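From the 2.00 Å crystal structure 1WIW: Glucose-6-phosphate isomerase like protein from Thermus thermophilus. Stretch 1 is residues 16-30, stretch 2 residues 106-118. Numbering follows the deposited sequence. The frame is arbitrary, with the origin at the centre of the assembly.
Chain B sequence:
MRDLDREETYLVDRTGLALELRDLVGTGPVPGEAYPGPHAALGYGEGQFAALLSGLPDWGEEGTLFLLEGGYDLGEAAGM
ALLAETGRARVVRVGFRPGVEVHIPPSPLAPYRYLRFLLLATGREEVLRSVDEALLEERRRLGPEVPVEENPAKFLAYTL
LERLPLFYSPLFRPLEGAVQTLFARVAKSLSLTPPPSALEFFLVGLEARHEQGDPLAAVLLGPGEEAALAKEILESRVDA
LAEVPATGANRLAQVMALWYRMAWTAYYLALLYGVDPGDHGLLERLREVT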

# COMPACT_ATOMS: atom_id res chain seq x y z
N GLY B 16 -20.40 9.67 -19.81
CA GLY B 16 -21.44 8.92 -19.13
C GLY B 16 -20.98 7.79 -18.22
O GLY B 16 -21.36 6.64 -18.42
N LEU B 17 -20.18 8.11 -17.21
CA LEU B 17 -19.72 7.08 -16.29
C LEU B 17 -20.89 6.65 -15.39
O LEU B 17 -20.91 5.53 -14.88
CB LEU B 17 -18.56 7.59 -15.44
CG LEU B 17 -17.83 6.54 -14.59
CD1 LEU B 17 -17.25 5.48 -15.51
CD2 LEU B 17 -16.72 7.20 -13.77
N ALA B 18 -21.85 7.54 -15.20
CA ALA B 18 -23.01 7.23 -14.36
C ALA B 18 -23.74 6.02 -14.94
O ALA B 18 -24.19 5.15 -14.21
CB ALA B 18 -23.94 8.43 -14.29
N LEU B 19 -23.84 5.98 -16.27
CA LEU B 19 -24.51 4.86 -16.92
C LEU B 19 -23.71 3.57 -16.75
O LEU B 19 -24.27 2.51 -16.49
CB LEU B 19 -24.72 5.15 -18.41
CG LEU B 19 -25.20 3.97 -19.27
CD1 LEU B 19 -26.53 3.45 -18.75
CD2 LEU B 19 -25.31 4.41 -20.72
N GLU B 20 -22.39 3.66 -16.90
CA GLU B 20 -21.54 2.48 -16.75
C GLU B 20 -21.60 1.96 -15.31
O GLU B 20 -21.64 0.75 -15.08
CB GLU B 20 -20.09 2.81 -17.14
CG GLU B 20 -19.17 1.59 -17.15
CD GLU B 20 -17.77 1.89 -17.67
OE1 GLU B 20 -16.93 0.96 -17.66
OE2 GLU B 20 -17.51 3.04 -18.09
N LEU B 21 -21.59 2.88 -14.35
CA LEU B 21 -21.67 2.50 -12.95
C LEU B 21 -22.98 1.76 -12.72
O LEU B 21 -23.02 0.72 -12.05
CB LEU B 21 -21.63 3.75 -12.06
CG LEU B 21 -20.26 4.38 -11.77
CD1 LEU B 21 -20.44 5.80 -11.22
CD2 LEU B 21 -19.50 3.50 -10.78
N ARG B 22 -24.06 2.30 -13.27
CA ARG B 22 -25.38 1.70 -13.12
C ARG B 22 -25.50 0.30 -13.71
O ARG B 22 -26.10 -0.58 -13.10
CB ARG B 22 -26.46 2.58 -13.75
CG ARG B 22 -27.86 2.03 -13.54
CD ARG B 22 -28.93 2.88 -14.21
NE ARG B 22 -30.26 2.52 -13.73
CZ ARG B 22 -30.83 1.33 -13.91
NH1 ARG B 22 -32.05 1.09 -13.44
NH2 ARG B 22 -30.18 0.37 -14.56
N ASP B 23 -24.93 0.09 -14.89
CA ASP B 23 -25.02 -1.20 -15.57
C ASP B 23 -23.86 -2.17 -15.34
O ASP B 23 -23.79 -3.21 -16.00
CB ASP B 23 -25.17 -0.98 -17.08
CG ASP B 23 -26.48 -0.29 -17.45
OD1 ASP B 23 -27.35 -0.12 -16.57
OD2 ASP B 23 -26.64 0.07 -18.64
N LEU B 24 -22.97 -1.85 -14.41
CA LEU B 24 -21.80 -2.70 -14.15
C LEU B 24 -22.04 -4.20 -14.00
O LEU B 24 -21.36 -5.01 -14.63
CB LEU B 24 -21.05 -2.20 -12.92
CG LEU B 24 -19.74 -2.94 -12.65
CD1 LEU B 24 -18.79 -2.76 -13.84
CD2 LEU B 24 -19.10 -2.40 -11.37
N VAL B 25 -22.99 -4.57 -13.16
CA VAL B 25 -23.27 -5.98 -12.92
C VAL B 25 -23.68 -6.71 -14.19
O VAL B 25 -24.63 -6.31 -14.86
CB VAL B 25 -24.38 -6.13 -11.85
CG1 VAL B 25 -24.84 -7.59 -11.77
CG2 VAL B 25 -23.86 -5.66 -10.50
N GLY B 26 -22.96 -7.78 -14.52
CA GLY B 26 -23.28 -8.53 -15.72
C GLY B 26 -22.47 -8.13 -16.94
O GLY B 26 -22.68 -8.68 -18.02
N THR B 27 -21.55 -7.18 -16.79
CA THR B 27 -20.71 -6.77 -17.91
C THR B 27 -19.34 -7.45 -17.78
O THR B 27 -18.93 -7.83 -16.68
CB THR B 27 -20.50 -5.23 -17.97
OG1 THR B 27 -19.81 -4.79 -16.79
CG2 THR B 27 -21.83 -4.52 -18.08
N GLY B 28 -18.65 -7.59 -18.91
CA GLY B 28 -17.35 -8.22 -18.89
C GLY B 28 -17.37 -9.57 -19.61
O GLY B 28 -18.44 -10.15 -19.78
N PRO B 29 -16.21 -10.09 -20.02
CA PRO B 29 -16.13 -11.37 -20.72
C PRO B 29 -16.54 -12.56 -19.86
O PRO B 29 -16.36 -12.57 -18.64
CB PRO B 29 -14.67 -11.46 -21.13
CG PRO B 29 -13.99 -10.79 -19.98
CD PRO B 29 -14.85 -9.56 -19.76
N VAL B 30 -17.09 -13.57 -20.54
CA VAL B 30 -17.54 -14.80 -19.91
C VAL B 30 -16.67 -15.91 -20.49
O VAL B 30 -16.44 -15.96 -21.70
CB VAL B 30 -19.02 -15.07 -20.27
CG1 VAL B 30 -19.45 -16.43 -19.76
CG2 VAL B 30 -19.90 -13.98 -19.68
N PRO B 106 -9.82 -0.84 -21.04
CA PRO B 106 -9.54 -0.01 -19.87
C PRO B 106 -10.79 0.65 -19.31
O PRO B 106 -11.64 1.13 -20.06
CB PRO B 106 -8.54 1.02 -20.41
CG PRO B 106 -7.86 0.30 -21.53
CD PRO B 106 -9.02 -0.40 -22.20
N SER B 107 -10.89 0.66 -17.99
CA SER B 107 -12.03 1.26 -17.30
C SER B 107 -11.73 1.23 -15.81
O SER B 107 -11.11 0.28 -15.32
CB SER B 107 -13.31 0.47 -17.58
OG SER B 107 -14.37 0.89 -16.72
N PRO B 108 -12.15 2.27 -15.08
CA PRO B 108 -11.91 2.32 -13.63
C PRO B 108 -12.69 1.18 -12.98
O PRO B 108 -12.35 0.72 -11.89
CB PRO B 108 -12.51 3.67 -13.22
CG PRO B 108 -12.65 4.43 -14.51
CD PRO B 108 -12.97 3.40 -15.53
N LEU B 109 -13.73 0.72 -13.67
CA LEU B 109 -14.59 -0.35 -13.17
C LEU B 109 -14.16 -1.75 -13.62
O LEU B 109 -14.77 -2.75 -13.25
CB LEU B 109 -16.04 -0.10 -13.59
CG LEU B 109 -16.55 1.32 -13.32
CD1 LEU B 109 -18.01 1.42 -13.75
CD2 LEU B 109 -16.39 1.66 -11.84
N ALA B 110 -13.10 -1.83 -14.42
CA ALA B 110 -12.63 -3.12 -14.90
C ALA B 110 -12.35 -4.16 -13.81
O ALA B 110 -12.47 -5.36 -14.05
CB ALA B 110 -11.40 -2.93 -15.79
N PRO B 111 -11.95 -3.73 -12.59
CA PRO B 111 -11.69 -4.74 -11.56
C PRO B 111 -12.85 -5.71 -11.38
O PRO B 111 -12.64 -6.91 -11.19
CB PRO B 111 -11.42 -3.90 -10.32
CG PRO B 111 -10.68 -2.73 -10.90
CD PRO B 111 -11.53 -2.39 -12.13
N TYR B 112 -14.07 -5.20 -11.43
CA TYR B 112 -15.24 -6.07 -11.29
C TYR B 112 -15.29 -7.08 -12.43
O TYR B 112 -15.57 -8.25 -12.22
CB TYR B 112 -16.54 -5.26 -11.29
CG TYR B 112 -17.78 -6.10 -11.56
CD1 TYR B 112 -18.23 -6.32 -12.86
CD2 TYR B 112 -18.47 -6.74 -10.52
CE1 TYR B 112 -19.33 -7.15 -13.13
CE2 TYR B 112 -19.57 -7.57 -10.77
CZ TYR B 112 -19.99 -7.78 -12.08
OH TYR B 112 -21.06 -8.61 -12.34
N ARG B 113 -15.01 -6.61 -13.65
CA ARG B 113 -15.05 -7.48 -14.81
C ARG B 113 -13.96 -8.56 -14.78
O ARG B 113 -14.20 -9.70 -15.19
CB ARG B 113 -14.99 -6.64 -16.09
CG ARG B 113 -16.13 -5.61 -16.15
CD ARG B 113 -16.08 -4.71 -17.39
NE ARG B 113 -17.14 -3.69 -17.34
CZ ARG B 113 -16.92 -2.38 -17.28
NH1 ARG B 113 -15.68 -1.92 -17.28
NH2 ARG B 113 -17.94 -1.54 -17.20
N TYR B 114 -12.77 -8.22 -14.29
CA TYR B 114 -11.71 -9.22 -14.20
C TYR B 114 -12.11 -10.28 -13.17
O TYR B 114 -11.97 -11.49 -13.42
CB TYR B 114 -10.37 -8.60 -13.76
CG TYR B 114 -9.59 -7.91 -14.86
CD1 TYR B 114 -9.74 -6.55 -15.11
CD2 TYR B 114 -8.67 -8.62 -15.64
CE1 TYR B 114 -9.00 -5.91 -16.11
CE2 TYR B 114 -7.92 -8.00 -16.63
CZ TYR B 114 -8.09 -6.64 -16.87
OH TYR B 114 -7.35 -6.02 -17.85
N LEU B 115 -12.60 -9.84 -12.02
CA LEU B 115 -13.01 -10.76 -10.95
C LEU B 115 -14.13 -11.69 -11.41
O LEU B 115 -14.08 -12.89 -11.16
CB LEU B 115 -13.47 -9.98 -9.71
CG LEU B 115 -13.99 -10.86 -8.56
CD1 LEU B 115 -12.89 -11.79 -8.06
CD2 LEU B 115 -14.48 -9.98 -7.44
N ARG B 116 -15.12 -11.12 -12.09
CA ARG B 116 -16.25 -11.89 -12.60
C ARG B 116 -15.74 -13.01 -13.51
O ARG B 116 -16.20 -14.15 -13.42
CB ARG B 116 -17.21 -10.97 -13.36
CG ARG B 116 -18.36 -11.68 -14.09
CD ARG B 116 -19.48 -10.69 -14.39
NE ARG B 116 -20.57 -11.26 -15.17
CZ ARG B 116 -20.55 -11.39 -16.50
NH1 ARG B 116 -21.59 -11.93 -17.14
NH2 ARG B 116 -19.49 -10.97 -17.19
N PHE B 117 -14.79 -12.68 -14.37
CA PHE B 117 -14.23 -13.68 -15.27
C PHE B 117 -13.55 -14.80 -14.49
O PHE B 117 -13.78 -15.97 -14.76
CB PHE B 117 -13.24 -13.03 -16.24
CG PHE B 117 -12.59 -14.01 -17.19
CD1 PHE B 117 -11.36 -14.59 -16.88
CD2 PHE B 117 -13.22 -14.36 -18.38
CE1 PHE B 117 -10.76 -15.50 -17.76
CE2 PHE B 117 -12.63 -15.28 -19.26
CZ PHE B 117 -11.40 -15.85 -18.95
N LEU B 118 -12.71 -14.43 -13.52
CA LEU B 118 -12.01 -15.42 -12.70
C LEU B 118 -12.95 -16.33 -11.93
O LEU B 118 -12.74 -17.54 -11.87
CB LEU B 118 -11.05 -14.74 -11.72
CG LEU B 118 -9.75 -14.16 -12.28
CD1 LEU B 118 -8.87 -13.66 -11.15
CD2 LEU B 118 -9.01 -15.22 -13.08
O HOH W 1 -14.96 3.89 -18.12
O HOH W 2 -21.41 -10.27 -19.50
O HOH W 3 -16.45 -10.58 -16.75

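Stretch 1 begins with a short helix that starts at Leu17, with Gly16 at its N-cap. A type II turn from Leu24 to Thr27 follows, and the chain then runs extended to Val30. Stretch 2 enters its helix through a type I turn from Ser107 to Ala110. Ser107 OG caps this turn by accepting from Leu109 N at 3.1 Å. The backbones come close late in stretch 1, where Gly28 CA lies 4.7 Å from Arg113 CA. A side chain on Gly28 would point toward stretch 2, and an ideal CB would clash with Arg113 CB at 2.9 Å. Gly26 and Gly28 both have backbone angles that call for glycine.

Leu109 points toward stretch 1 and packs among leucines. Its CD2 is 3.8 Å from Leu21 CD2, and its CB is 3.8 Å from Leu24 CD1. Leu24 CG also meets Tyr112 CD1 at 3.7 Å.

Arg113 links the helix of stretch 1 to the turn. Its NH2 forms a salt bridge with Glu20 OE1 at 2.7 Å, while its NE donates to Thr27 OG1 at 2.9 Å. Both acceptors lie near the guanidinium plane, and Leu24 CD1 covers one face. Ser107 OG also donates to Glu20 OE1, at 2.7 Å. Thr27 OG1 in turn donates to Leu24 O at 2.7 Å, which ties the side chain back across its own turn. Gly26 N donates to Tyr112 OH at 3.0 Å, so the turn is held through its backbone as well.

Arg116 NH2 donates to Gly28 O at 2.9 Å. Water 3 extends this link: it donates to Pro29 O at 2.7 Å and to Arg113 O at 2.9 Å, and accepts from Arg116 NH2 at 3.1 Å. Beyond it, Pro29 CG packs 4.0 Å from Phe117 CD2.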